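Local structure of RNA-directed RNA polymerase (Infectious pancreatic necrosis virus, 3ZED) at residues K33-A38 and V312-K317; S359-G364 and G664-I669; D538-D543 and L626-A631; T733-S738 and L770-N775. The protein probably copies the viral RNA genome as an RNA-directed RNA polymerase, joining ribonucleoside triphosphates into RNA, and probably occurs both free and covalently attached to genomic RNA. All coordinates share one frame; numbering follows the deposited sequence.

Contact 1 of 4, residues K33-A38 and V312-K317; sequences KRFRPA and VDWDKK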
loop_
_atom_site.group_PDB
_atom_site.type_symbol
_atom_site.label_atom_id
_atom_site.label_comp_id
_atom_site.label_asym_id
_atom_site.label_seq_id
_atom_site.Cartn_x
_atom_site.Cartn_y
_atom_site.Cartn_z
ATOM N N LYS B 33 30.945 -15.819 4.953
ATOM C CA LYS B 33 31.106 -15.944 3.502
ATOM C C LYS B 33 29.875 -15.386 2.787
ATOM O O LYS B 33 28.760 -15.479 3.320
ATOM C CB LYS B 33 31.346 -17.412 3.102
ATOM N N ARG B 34 30.081 -14.778 1.594
ATOM C CA ARG B 34 28.996 -14.290 0.744
ATOM C C ARG B 34 28.066 -15.433 0.435
ATOM O O ARG B 34 28.518 -16.565 0.235
ATOM C CB ARG B 34 29.517 -13.713 -0.593
ATOM C CG ARG B 34 29.914 -12.249 -0.608
ATOM C CD ARG B 34 28.821 -11.284 -0.190
ATOM N NE ARG B 34 27.673 -11.188 -1.099
ATOM C CZ ARG B 34 27.593 -10.353 -2.133
ATOM N NH1 ARG B 34 28.623 -9.584 -2.456
ATOM N NH2 ARG B 34 26.487 -10.298 -2.862
ATOM N N PHE B 35 26.775 -15.147 0.404
ATOM C CA PHE B 35 25.789 -16.149 0.082
ATOM C C PHE B 35 25.731 -16.290 -1.420
ATOM O O PHE B 35 25.644 -15.283 -2.133
ATOM C CB PHE B 35 24.419 -15.758 0.671
ATOM C CG PHE B 35 23.255 -16.600 0.209
ATOM C CD1 PHE B 35 23.214 -17.973 0.472
ATOM C CD2 PHE B 35 22.185 -16.022 -0.458
ATOM C CE1 PHE B 35 22.121 -18.743 0.066
ATOM C CE2 PHE B 35 21.087 -16.790 -0.859
ATOM C CZ PHE B 35 21.058 -18.140 -0.595
ATOM N N ARG B 36 25.832 -17.540 -1.901
ATOM C CA ARG B 36 25.708 -17.863 -3.316
ATOM C C ARG B 36 24.434 -18.674 -3.474
ATOM O O ARG B 36 24.415 -19.842 -3.065
ATOM C CB ARG B 36 26.942 -18.612 -3.854
ATOM C CG ARG B 36 26.889 -18.884 -5.370
ATOM C CD ARG B 36 28.223 -19.328 -5.961
ATOM N NE ARG B 36 29.249 -18.275 -6.040
ATOM C CZ ARG B 36 29.411 -17.419 -7.051
ATOM N NH1 ARG B 36 28.582 -17.434 -8.084
ATOM N NH2 ARG B 36 30.387 -16.524 -7.018
ATOM N N PRO B 37 23.345 -18.074 -4.008
ATOM C CA PRO B 37 22.105 -18.848 -4.177
ATOM C C PRO B 37 22.344 -20.112 -5.010
ATOM O O PRO B 37 23.186 -20.105 -5.899
ATOM C CB PRO B 37 21.167 -17.868 -4.894
ATOM C CG PRO B 37 21.708 -16.515 -4.560
ATOM C CD PRO B 37 23.193 -16.694 -4.522
ATOM N N ALA B 38 21.660 -21.209 -4.661
ATOM C CA ALA B 38 21.772 -22.482 -5.365
ATOM C C ALA B 38 21.171 -22.361 -6.766
ATOM O O ALA B 38 20.380 -21.443 -7.014
ATOM C CB ALA B 38 21.045 -23.575 -4.579
ATOM N N VAL B 312 18.460 -19.401 4.244
ATOM C CA VAL B 312 17.960 -20.777 4.346
ATOM C C VAL B 312 16.599 -20.935 3.596
ATOM O O VAL B 312 16.342 -22.014 3.068
ATOM C CB VAL B 312 17.917 -21.225 5.842
ATOM C CG1 VAL B 312 16.837 -22.261 6.120
ATOM C CG2 VAL B 312 19.281 -21.766 6.272
ATOM N N ASP B 313 15.792 -19.866 3.483
ATOM C CA ASP B 313 14.492 -19.912 2.793
ATOM C C ASP B 313 14.485 -19.113 1.492
ATOM O O ASP B 313 13.402 -18.798 0.992
ATOM C CB ASP B 313 13.355 -19.411 3.709
ATOM C CG ASP B 313 13.263 -20.114 5.054
ATOM O OD1 ASP B 313 13.419 -21.357 5.091
ATOM O OD2 ASP B 313 13.052 -19.416 6.074
ATOM N N TRP B 314 15.678 -18.833 0.905
ATOM C CA TRP B 314 15.807 -18.096 -0.363
ATOM C C TRP B 314 14.918 -18.662 -1.475
ATOM O O TRP B 314 14.293 -17.891 -2.208
ATOM C CB TRP B 314 17.262 -18.127 -0.830
ATOM C CG TRP B 314 17.558 -17.217 -1.986
ATOM C CD1 TRP B 314 17.821 -17.589 -3.271
ATOM C CD2 TRP B 314 17.699 -15.789 -1.942
ATOM N NE1 TRP B 314 18.084 -16.483 -4.041
ATOM C CE2 TRP B 314 18.041 -15.362 -3.249
ATOM C CE3 TRP B 314 17.542 -14.824 -0.933
ATOM C CZ2 TRP B 314 18.261 -14.011 -3.568
ATOM C CZ3 TRP B 314 17.731 -13.484 -1.257
ATOM C CH2 TRP B 314 18.082 -13.087 -2.560
ATOM N N ASP B 315 14.885 -20.001 -1.618
ATOM C CA ASP B 315 14.093 -20.670 -2.654
ATOM C C ASP B 315 12.704 -21.116 -2.142
ATOM O O ASP B 315 11.969 -21.782 -2.873
ATOM C CB ASP B 315 14.878 -21.870 -3.229
ATOM C CG ASP B 315 16.188 -21.475 -3.896
ATOM O OD1 ASP B 315 16.177 -20.530 -4.717
ATOM O OD2 ASP B 315 17.225 -22.110 -3.598
ATOM N N LYS B 316 12.337 -20.733 -0.917
ATOM C CA LYS B 316 11.052 -21.112 -0.313
ATOM C C LYS B 316 10.090 -19.936 -0.267
ATOM O O LYS B 316 8.879 -20.153 -0.197
ATOM C CB LYS B 316 11.252 -21.662 1.118
ATOM C CG LYS B 316 12.011 -22.978 1.194
ATOM C CD LYS B 316 12.369 -23.322 2.634
ATOM C CE LYS B 316 13.585 -24.224 2.740
ATOM N NZ LYS B 316 14.069 -24.336 4.139
ATOM N N LYS B 317 10.620 -18.693 -0.259
ATOM C CA LYS B 317 9.781 -17.514 -0.144
ATOM C C LYS B 317 10.410 -16.249 -0.752
ATOM O O LYS B 317 11.394 -15.719 -0.242
ATOM C CB LYS B 317 9.438 -17.262 1.341
ATOM C CG LYS B 317 8.558 -16.055 1.613
ATOM C CD LYS B 317 8.712 -15.611 3.068
ATOM C CE LYS B 317 8.170 -14.226 3.316
ATOM N NZ LYS B 317 8.369 -13.800 4.727
HETATM O O HOH W 1 18.023 -19.875 -6.612
HETATM O O HOH W 2 19.815 -20.959 -2.595
#
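Phe35 sets the edge of its ring against one face of Trp314, a T-shaped (edge-to-face) stack in which the phenyl ring meets the five-membered part of the indole with the planes 75° apart. The nearest corner is CE2, 3.7 Å from Trp314 CD2 and offset toward the rim of the indole, while Phe35 CZ rests near Trp314 CB. Over the centre of one face of the phenyl ring sits the backbone N of Pro37, from its own segment. The proline ring then meets the pyrrole part of the indole at a slant, with Pro37 CB 3.5 Å from Trp314 NE1. Both aromatic side chains reach across with CG anti to the backbone N (chi1 170° for Phe35, -170° for Trp314). Residues 312-317 form the loop joining strands 299-310 and 320-323, antiparallel neighbours in a mixed sheet, and the extended run 33-38, leading toward helix 45-54, packs against it. Gln158 of strand 157-160, in the same sheet, touches both aromatic side chains. Further along, the contact turns polar and is made through two waters. One donates to Ala38 O (2.9 Å) and to Asp315 OD1 (2.7 Å); the other accepts from Ala38 N (2.8 Å) and donates to Asp315 OD2 (3.0 Å). Asp315 OD1 also has a protein partner, Ser163 OG, in a hydrogen bond. The loop is braced internally: Lys316 NZ forms a salt bridge with Asp313 OD1 (3.2 Å), and Asp313 O accepts from the backbone N atoms of both Lys316 and Lys317.

Contact 2 of 4, residues S359-G364 and G664-I669; sequences SPFHGG and GDLEGI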
loop_
_atom_site.group_PDB
_atom_site.type_symbol
_atom_site.label_atom_id
_atom_site.label_comp_id
_atom_site.label_asym_id
_atom_site.label_seq_id
_atom_site.Cartn_x
_atom_site.Cartn_y
_atom_site.Cartn_z
ATOM N N SER B 359 2.843 9.589 11.171
ATOM C CA SER B 359 4.287 9.741 11.222
ATOM C C SER B 359 4.698 9.763 12.701
ATOM O O SER B 359 4.077 10.502 13.477
ATOM C CB SER B 359 4.737 11.015 10.517
ATOM O OG SER B 359 6.130 11.181 10.728
ATOM N N PRO B 360 5.708 8.970 13.129
ATOM C CA PRO B 360 6.095 9.012 14.556
ATOM C C PRO B 360 6.940 10.250 14.877
ATOM O O PRO B 360 7.130 10.588 16.048
ATOM C CB PRO B 360 6.901 7.719 14.741
ATOM C CG PRO B 360 7.525 7.461 13.371
ATOM C CD PRO B 360 6.547 8.018 12.351
ATOM N N PHE B 361 7.449 10.913 13.832
ATOM C CA PHE B 361 8.285 12.095 13.966
ATOM C C PHE B 361 7.441 13.334 14.258
ATOM O O PHE B 361 6.208 13.272 14.219
ATOM C CB PHE B 361 9.177 12.270 12.722
ATOM C CG PHE B 361 10.185 11.143 12.641
ATOM C CD1 PHE B 361 11.246 11.064 13.548
ATOM C CD2 PHE B 361 10.034 10.124 11.710
ATOM C CE1 PHE B 361 12.137 9.987 13.516
ATOM C CE2 PHE B 361 10.921 9.063 11.675
ATOM C CZ PHE B 361 11.972 9.001 12.577
ATOM N N HIS B 362 8.104 14.434 14.656
ATOM C CA HIS B 362 7.461 15.713 14.963
ATOM C C HIS B 362 6.363 15.544 16.050
ATOM O O HIS B 362 5.272 16.129 15.973
ATOM C CB HIS B 362 6.937 16.378 13.660
ATOM C CG HIS B 362 8.061 16.677 12.717
ATOM N ND1 HIS B 362 8.271 15.911 11.584
ATOM C CD2 HIS B 362 9.088 17.559 12.848
ATOM C CE1 HIS B 362 9.399 16.356 11.044
ATOM N NE2 HIS B 362 9.925 17.352 11.764
ATOM N N GLY B 363 6.689 14.723 17.051
ATOM C CA GLY B 363 5.833 14.445 18.194
ATOM C C GLY B 363 4.763 13.396 18.031
ATOM O O GLY B 363 3.987 13.197 18.966
ATOM N N GLY B 364 4.702 12.742 16.858
ATOM C CA GLY B 364 3.715 11.688 16.556
ATOM C C GLY B 364 3.714 10.534 17.556
ATOM O O GLY B 364 2.662 10.149 18.080
ATOM N N GLY B 664 11.329 8.627 3.102
ATOM C CA GLY B 664 9.899 8.878 3.189
ATOM C C GLY B 664 9.382 9.391 4.519
ATOM O O GLY B 664 8.169 9.519 4.684
ATOM N N ASP B 665 10.255 9.719 5.464
ATOM C CA ASP B 665 9.800 10.242 6.748
ATOM C C ASP B 665 10.244 11.720 6.945
ATOM O O ASP B 665 9.404 12.633 7.024
ATOM C CB ASP B 665 10.310 9.346 7.899
ATOM C CG ASP B 665 9.773 7.908 7.916
ATOM O OD1 ASP B 665 8.570 7.717 8.286
ATOM O OD2 ASP B 665 10.575 6.962 7.641
ATOM N N LEU B 666 11.574 11.935 6.980
ATOM C CA LEU B 666 12.267 13.185 7.292
ATOM C C LEU B 666 12.407 14.094 6.046
ATOM O O LEU B 666 13.508 14.494 5.646
ATOM C CB LEU B 666 13.651 12.827 7.891
ATOM C CG LEU B 666 13.815 11.754 9.020
ATOM C CD1 LEU B 666 12.781 11.877 10.125
ATOM C CD2 LEU B 666 13.952 10.342 8.475
ATOM N N GLU B 667 11.251 14.461 5.478
ATOM C CA GLU B 667 11.089 15.211 4.221
ATOM C C GLU B 667 11.790 16.585 4.171
ATOM O O GLU B 667 12.274 16.968 3.107
ATOM C CB GLU B 667 9.595 15.390 3.884
ATOM C CG GLU B 667 8.741 14.132 4.024
ATOM C CD GLU B 667 8.821 13.050 2.958
ATOM O OE1 GLU B 667 9.814 13.011 2.195
ATOM O OE2 GLU B 667 7.885 12.218 2.905
ATOM N N GLY B 668 11.825 17.299 5.293
ATOM C CA GLY B 668 12.407 18.632 5.383
ATOM C C GLY B 668 13.733 18.757 6.102
ATOM O O GLY B 668 14.075 19.846 6.568
ATOM N N ILE B 669 14.508 17.666 6.193
ATOM C CA ILE B 669 15.826 17.734 6.830
ATOM C C ILE B 669 16.918 17.551 5.768
ATOM O O ILE B 669 16.689 16.911 4.739
ATOM C CB ILE B 669 16.006 16.763 8.026
ATOM C CG1 ILE B 669 16.123 15.309 7.595
ATOM C CG2 ILE B 669 14.916 16.942 9.076
ATOM C CD1 ILE B 669 17.287 14.681 8.088
#
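Phe361 and Leu666 form a buried CH-pi contact between a loop of the palm domain and one of the thumb domain of the polymerase; residues 359-364 lead into helix 364-377, and residues 664-669 run between helices 650-654 and 677-683. Leu666 CD1 stands almost exactly above the middle of the Phe361 ring, 3.5 Å from its centroid and only 7° off the normal, so all six ring carbons lie at similar distances from this one methyl. The CB bond of Leu666 does not aim at the ring; chi1 (-47°) and chi2 (-44°) together carry CD1 over the face. Asp665 adds its methylene: CB comes within 3.8 Å of Phe361 CE2, at a slant to the ring, and the two side chains cross at about a right angle. Behind the phenylalanine, a type I' turn from Phe361 to Gly364 is closed by Gly364 N and Phe361 O at 3.1 Å, with Gly363 as the N-cap of the helix. Leu666 is itself the centre of an inverse gamma turn. Trp563 stacks edge-to-face with Phe361, and Ile683 touches both Phe361 and Leu666, extending the apolar cluster. No hydrogen bond crosses between the two segments, so their mutual hold rests on dispersion and the fit of a methyl to a ring face, which depends on shape more than on charge.

Contact 3 of 4, residues D538-D543 and L626-A631; sequences DGYLAD and LLETAA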
loop_
_atom_site.group_PDB
_atom_site.type_symbol
_atom_site.label_atom_id
_atom_site.label_comp_id
_atom_site.label_asym_id
_atom_site.label_seq_id
_atom_site.Cartn_x
_atom_site.Cartn_y
_atom_site.Cartn_z
ATOM N N ASP B 538 22.930 10.913 30.187
ATOM C CA ASP B 538 24.025 11.285 29.299
ATOM C C ASP B 538 23.695 11.093 27.818
ATOM O O ASP B 538 23.065 10.111 27.424
ATOM C CB ASP B 538 25.284 10.446 29.645
ATOM C CG ASP B 538 25.113 8.949 29.462
ATOM O OD1 ASP B 538 24.235 8.366 30.134
ATOM O OD2 ASP B 538 25.847 8.366 28.635
ATOM N N GLY B 539 24.203 12.010 27.005
ATOM C CA GLY B 539 24.096 11.888 25.563
ATOM C C GLY B 539 22.892 12.510 24.910
ATOM O O GLY B 539 22.232 13.380 25.482
ATOM N N TYR B 540 22.667 12.085 23.669
ATOM C CA TYR B 540 21.626 12.536 22.755
ATOM C C TYR B 540 20.257 12.530 23.415
ATOM O O TYR B 540 19.846 11.515 24.014
ATOM C CB TYR B 540 21.565 11.607 21.527
ATOM C CG TYR B 540 22.680 11.704 20.505
ATOM C CD1 TYR B 540 22.981 12.913 19.881
ATOM C CD2 TYR B 540 23.308 10.556 20.024
ATOM C CE1 TYR B 540 23.925 12.984 18.850
ATOM C CE2 TYR B 540 24.243 10.612 18.989
ATOM C CZ TYR B 540 24.544 11.827 18.402
ATOM O OH TYR B 540 25.483 11.862 17.407
ATOM N N LEU B 541 19.569 13.676 23.324
ATOM C CA LEU B 541 18.203 13.892 23.809
ATOM C C LEU B 541 18.091 13.642 25.316
ATOM O O LEU B 541 16.989 13.415 25.816
ATOM C CB LEU B 541 17.188 13.002 23.008
ATOM C CG LEU B 541 17.124 13.263 21.484
ATOM C CD1 LEU B 541 16.187 12.312 20.788
ATOM C CD2 LEU B 541 16.706 14.720 21.174
ATOM N N ALA B 542 19.235 13.702 26.032
ATOM C CA ALA B 542 19.350 13.450 27.472
ATOM C C ALA B 542 19.950 14.679 28.072
ATOM O O ALA B 542 19.200 15.581 28.422
ATOM C CB ALA B 542 20.207 12.200 27.732
ATOM N N ASP B 543 21.278 14.814 28.058
ATOM C CA ASP B 543 21.856 16.075 28.498
ATOM C C ASP B 543 22.164 16.920 27.263
ATOM O O ASP B 543 22.597 18.040 27.411
ATOM C CB ASP B 543 23.073 15.916 29.437
ATOM C CG ASP B 543 24.370 15.349 28.869
ATOM O OD1 ASP B 543 24.351 14.827 27.725
ATOM O OD2 ASP B 543 25.408 15.395 29.590
ATOM N N LEU B 626 27.381 1.234 20.317
ATOM C CA LEU B 626 28.346 0.636 19.401
ATOM C C LEU B 626 28.040 1.016 17.952
ATOM O O LEU B 626 28.941 1.413 17.213
ATOM C CB LEU B 626 28.405 -0.890 19.549
ATOM C CG LEU B 626 29.635 -1.569 18.904
ATOM C CD1 LEU B 626 30.911 -1.255 19.671
ATOM C CD2 LEU B 626 29.418 -3.077 18.747
ATOM N N LEU B 627 26.784 0.908 17.555
ATOM C CA LEU B 627 26.364 1.210 16.195
ATOM C C LEU B 627 26.623 2.679 15.846
ATOM O O LEU B 627 27.132 2.948 14.758
ATOM C CB LEU B 627 24.873 0.839 15.968
ATOM C CG LEU B 627 24.289 1.076 14.566
ATOM C CD1 LEU B 627 25.071 0.302 13.492
ATOM C CD2 LEU B 627 22.813 0.696 14.525
ATOM N N GLU B 628 26.286 3.601 16.772
ATOM C CA GLU B 628 26.463 5.030 16.605
ATOM C C GLU B 628 27.966 5.388 16.534
ATOM O O GLU B 628 28.329 6.191 15.694
ATOM C CB GLU B 628 25.739 5.802 17.741
ATOM C CG GLU B 628 26.068 7.286 17.859
ATOM C CD GLU B 628 25.903 8.155 16.625
ATOM O OE1 GLU B 628 25.071 7.825 15.752
ATOM O OE2 GLU B 628 26.554 9.217 16.575
ATOM N N THR B 629 28.830 4.779 17.372
ATOM C CA THR B 629 30.269 5.059 17.335
ATOM C C THR B 629 30.851 4.642 15.971
ATOM O O THR B 629 31.543 5.456 15.348
ATOM C CB THR B 629 31.007 4.376 18.501
ATOM O OG1 THR B 629 30.260 4.569 19.710
ATOM C CG2 THR B 629 32.419 4.911 18.686
ATOM N N ALA B 630 30.513 3.400 15.489
ATOM C CA ALA B 630 30.963 2.871 14.197
ATOM C C ALA B 630 30.375 3.655 13.004
ATOM O O ALA B 630 31.147 4.029 12.121
ATOM C CB ALA B 630 30.620 1.405 14.072
ATOM N N ALA B 631 29.034 3.915 12.980
ATOM C CA ALA B 631 28.386 4.658 11.886
ATOM C C ALA B 631 28.876 6.119 11.809
ATOM O O ALA B 631 29.095 6.604 10.697
ATOM C CB ALA B 631 26.869 4.621 12.014
#
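Tyr540 and Glu628 meet across a wide backbone gap, their CA atoms 10.8 Å apart, one in the loop 538-543 and the other on helix 625-645. The two side chains come from opposite directions, and between these segments they alone bridge the gap. Tyr540 OH lies 3.0 Å from Glu628 OE2, within hydrogen-bonding distance. The carboxylate oxygen sits at the ring edge, close to the ring plane, and Glu628 CG lies in that plane as well, 4.0 Å from Tyr540 CE2; the carboxylate itself is turned 81° to the ring. Glu628 leaves the helix with CG anti to the backbone N, then bends at chi2 (54°), which brings OE2 round to the phenol. The tyrosine is carried by a tight loop whose Ala542 N bonds to Gly539 O at 3.1 Å, while Gly539 N is held by Asp543 OD1 at 2.9 Å, from above the carboxylate plane. Both segments belong to the thumb domain, and Asn677 and Leu680 of helix 677-683 pack on the tyrosine. Arg617 NH2 makes a salt bridge with Glu628 OE2 and a weak hydrogen bond with Tyr540 OH. Glu628 OE2 is thus shared by the phenol and the guanidinium; the salt bridge probably helps keep this buried carboxylate ionised, and the carboxylate in turn may polarise the nearby phenol O-H.

Contact 4 of 4, residues T733-S738 and L770-N775; sequences TKLRVS and LLMKAN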
loop_
_atom_site.group_PDB
_atom_site.type_symbol
_atom_site.label_atom_id
_atom_site.label_comp_id
_atom_site.label_asym_id
_atom_site.label_seq_id
_atom_site.Cartn_x
_atom_site.Cartn_y
_atom_site.Cartn_z
ATOM N N THR B 733 -24.517 -3.901 -6.916
ATOM C CA THR B 733 -23.629 -5.003 -6.502
ATOM C C THR B 733 -24.321 -6.359 -6.584
ATOM O O THR B 733 -23.635 -7.377 -6.551
ATOM C CB THR B 733 -23.052 -4.780 -5.074
ATOM O OG1 THR B 733 -24.068 -4.984 -4.090
ATOM C CG2 THR B 733 -22.397 -3.417 -4.902
ATOM N N LYS B 734 -25.657 -6.371 -6.704
ATOM C CA LYS B 734 -26.487 -7.576 -6.722
ATOM C C LYS B 734 -27.067 -7.912 -8.102
ATOM O O LYS B 734 -27.342 -9.083 -8.358
ATOM C CB LYS B 734 -27.644 -7.431 -5.715
ATOM C CG LYS B 734 -27.184 -7.339 -4.254
ATOM C CD LYS B 734 -28.125 -6.467 -3.440
ATOM C CE LYS B 734 -27.755 -6.424 -1.986
ATOM N NZ LYS B 734 -28.667 -5.532 -1.227
ATOM N N LEU B 735 -27.272 -6.923 -8.982
ATOM C CA LEU B 735 -27.889 -7.165 -10.297
ATOM C C LEU B 735 -26.887 -7.586 -11.380
ATOM O O LEU B 735 -25.772 -7.071 -11.419
ATOM C CB LEU B 735 -28.634 -5.915 -10.753
ATOM C CG LEU B 735 -29.939 -5.595 -10.022
ATOM C CD1 LEU B 735 -30.208 -4.094 -10.033
ATOM C CD2 LEU B 735 -31.117 -6.345 -10.642
ATOM N N ARG B 736 -27.309 -8.488 -12.290
ATOM C CA ARG B 736 -26.472 -8.996 -13.390
ATOM C C ARG B 736 -26.207 -7.908 -14.458
ATOM O O ARG B 736 -26.935 -6.909 -14.535
ATOM C CB ARG B 736 -27.070 -10.274 -14.025
ATOM C CG ARG B 736 -28.426 -10.086 -14.688
ATOM C CD ARG B 736 -29.054 -11.395 -15.106
ATOM N NE ARG B 736 -28.392 -12.017 -16.254
ATOM C CZ ARG B 736 -28.644 -13.250 -16.685
ATOM N NH1 ARG B 736 -29.545 -14.007 -16.070
ATOM N NH2 ARG B 736 -27.997 -13.737 -17.736
ATOM N N VAL B 737 -25.156 -8.134 -15.282
ATOM C CA VAL B 737 -24.629 -7.223 -16.309
ATOM C C VAL B 737 -25.657 -6.919 -17.440
ATOM O O VAL B 737 -25.612 -5.815 -17.987
ATOM C CB VAL B 737 -23.257 -7.766 -16.821
ATOM C CG1 VAL B 737 -22.932 -7.348 -18.239
ATOM C CG2 VAL B 737 -22.132 -7.345 -15.878
ATOM N N SER B 738 -26.608 -7.836 -17.736
ATOM C CA SER B 738 -27.634 -7.614 -18.773
ATOM C C SER B 738 -28.600 -6.449 -18.414
ATOM O O SER B 738 -29.168 -5.850 -19.319
ATOM C CB SER B 738 -28.437 -8.887 -19.028
ATOM O OG SER B 738 -29.091 -9.310 -17.844
ATOM N N LEU B 770 -38.321 -3.651 -6.751
ATOM C CA LEU B 770 -39.411 -4.550 -7.133
ATOM C C LEU B 770 -38.974 -5.573 -8.177
ATOM O O LEU B 770 -39.287 -6.751 -8.010
ATOM C CB LEU B 770 -40.638 -3.788 -7.669
ATOM C CG LEU B 770 -41.421 -2.907 -6.699
ATOM C CD1 LEU B 770 -42.421 -2.066 -7.449
ATOM C CD2 LEU B 770 -42.137 -3.734 -5.639
ATOM N N LEU B 771 -38.259 -5.145 -9.247
ATOM C CA LEU B 771 -37.804 -6.066 -10.303
ATOM C C LEU B 771 -36.721 -7.040 -9.792
ATOM O O LEU B 771 -36.474 -8.059 -10.442
ATOM C CB LEU B 771 -37.339 -5.352 -11.595
ATOM C CG LEU B 771 -36.304 -4.231 -11.510
ATOM C CD1 LEU B 771 -34.888 -4.760 -11.730
ATOM C CD2 LEU B 771 -36.621 -3.138 -12.531
ATOM N N MET B 772 -36.140 -6.768 -8.599
ATOM C CA MET B 772 -35.126 -7.615 -7.967
ATOM C C MET B 772 -35.741 -8.879 -7.321
ATOM O O MET B 772 -34.991 -9.742 -6.873
ATOM C CB MET B 772 -34.313 -6.814 -6.950
ATOM C CG MET B 772 -33.295 -5.898 -7.610
ATOM S SD MET B 772 -32.282 -4.947 -6.457
ATOM C CE MET B 772 -31.089 -6.142 -6.036
ATOM N N LYS B 773 -37.099 -9.014 -7.331
ATOM C CA LYS B 773 -37.827 -10.201 -6.855
ATOM C C LYS B 773 -37.667 -11.339 -7.886
ATOM O O LYS B 773 -37.951 -12.503 -7.574
ATOM C CB LYS B 773 -39.308 -9.891 -6.592
ATOM N N ALA B 774 -37.191 -10.993 -9.110
ATOM C CA ALA B 774 -36.840 -11.940 -10.169
ATOM C C ALA B 774 -35.396 -12.415 -9.899
ATOM O O ALA B 774 -34.439 -11.651 -10.086
ATOM C CB ALA B 774 -36.971 -11.285 -11.542
ATOM N N ASN B 775 -35.247 -13.653 -9.381
ATOM C CA ASN B 775 -33.944 -14.209 -8.998
ATOM C C ASN B 775 -33.023 -14.418 -10.201
ATOM O O ASN B 775 -31.793 -14.400 -10.041
ATOM C CB ASN B 775 -34.105 -15.494 -8.193
ATOM C CG ASN B 775 -34.410 -15.200 -6.742
ATOM O OD1 ASN B 775 -33.550 -14.724 -5.970
ATOM N ND2 ASN B 775 -35.655 -15.470 -6.341
#
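Met772 extends from near the C-terminal end of helix 757-771 toward Lys734 and Leu735, and its torsions decide which part touches which. With CG beside the backbone N (chi1 -76°) and the next bond fully extended, the side chain projects straight outward until it bends at the sulfur (chi3 81°). That bend swings the terminal methyl CE to 3.7 Å from Lys734 CB and 4.0 Å from Lys734 CD. Further back, Met772 CG faces Leu735 CD2 at 3.8 Å, and both residues of the 733-738 loop cross the methionine at about a right angle. This loop links helices 724-732 and 740-752 in the C-terminal region of the polymerase, while in the chain opposite a type I turn runs from Leu771 to Ala774. Beyond that turn the backbone of Leu777 hydrogen-bonds with that of Arg736. Lys734 offers CB and CD to the methyl, while its NZ leads away to a salt bridge with Asp730. Leu771 has the less common chi1 of 52°, CG lying beside both the backbone N and the carbonyl carbon, and its CD1 reaches Leu735 CD2 at 4.2 Å.

Overall arrangement
The four contacts are well separated along and across the chain. Contacts 2 and 3 are the nearest pair, with centres 20 Å apart and nearest atoms about 9 Å apart; the whole of contact 3 falls between the two segments of contact 2 in sequence. Helix 677-683 ties them together, since Ile683 packs on contact 2 and Leu680 on contact 3. Contact 1, which is closed before contact 2 begins, lies with its centre about 35 Å from the centre of either. Contact 4, in the C-terminal region, is on the opposite side of the chain's centre from contacts 2 and 3, its centre 67 Å from that of contact 3. All four lie away from the potassium sites and the predicted GTP-binding residues.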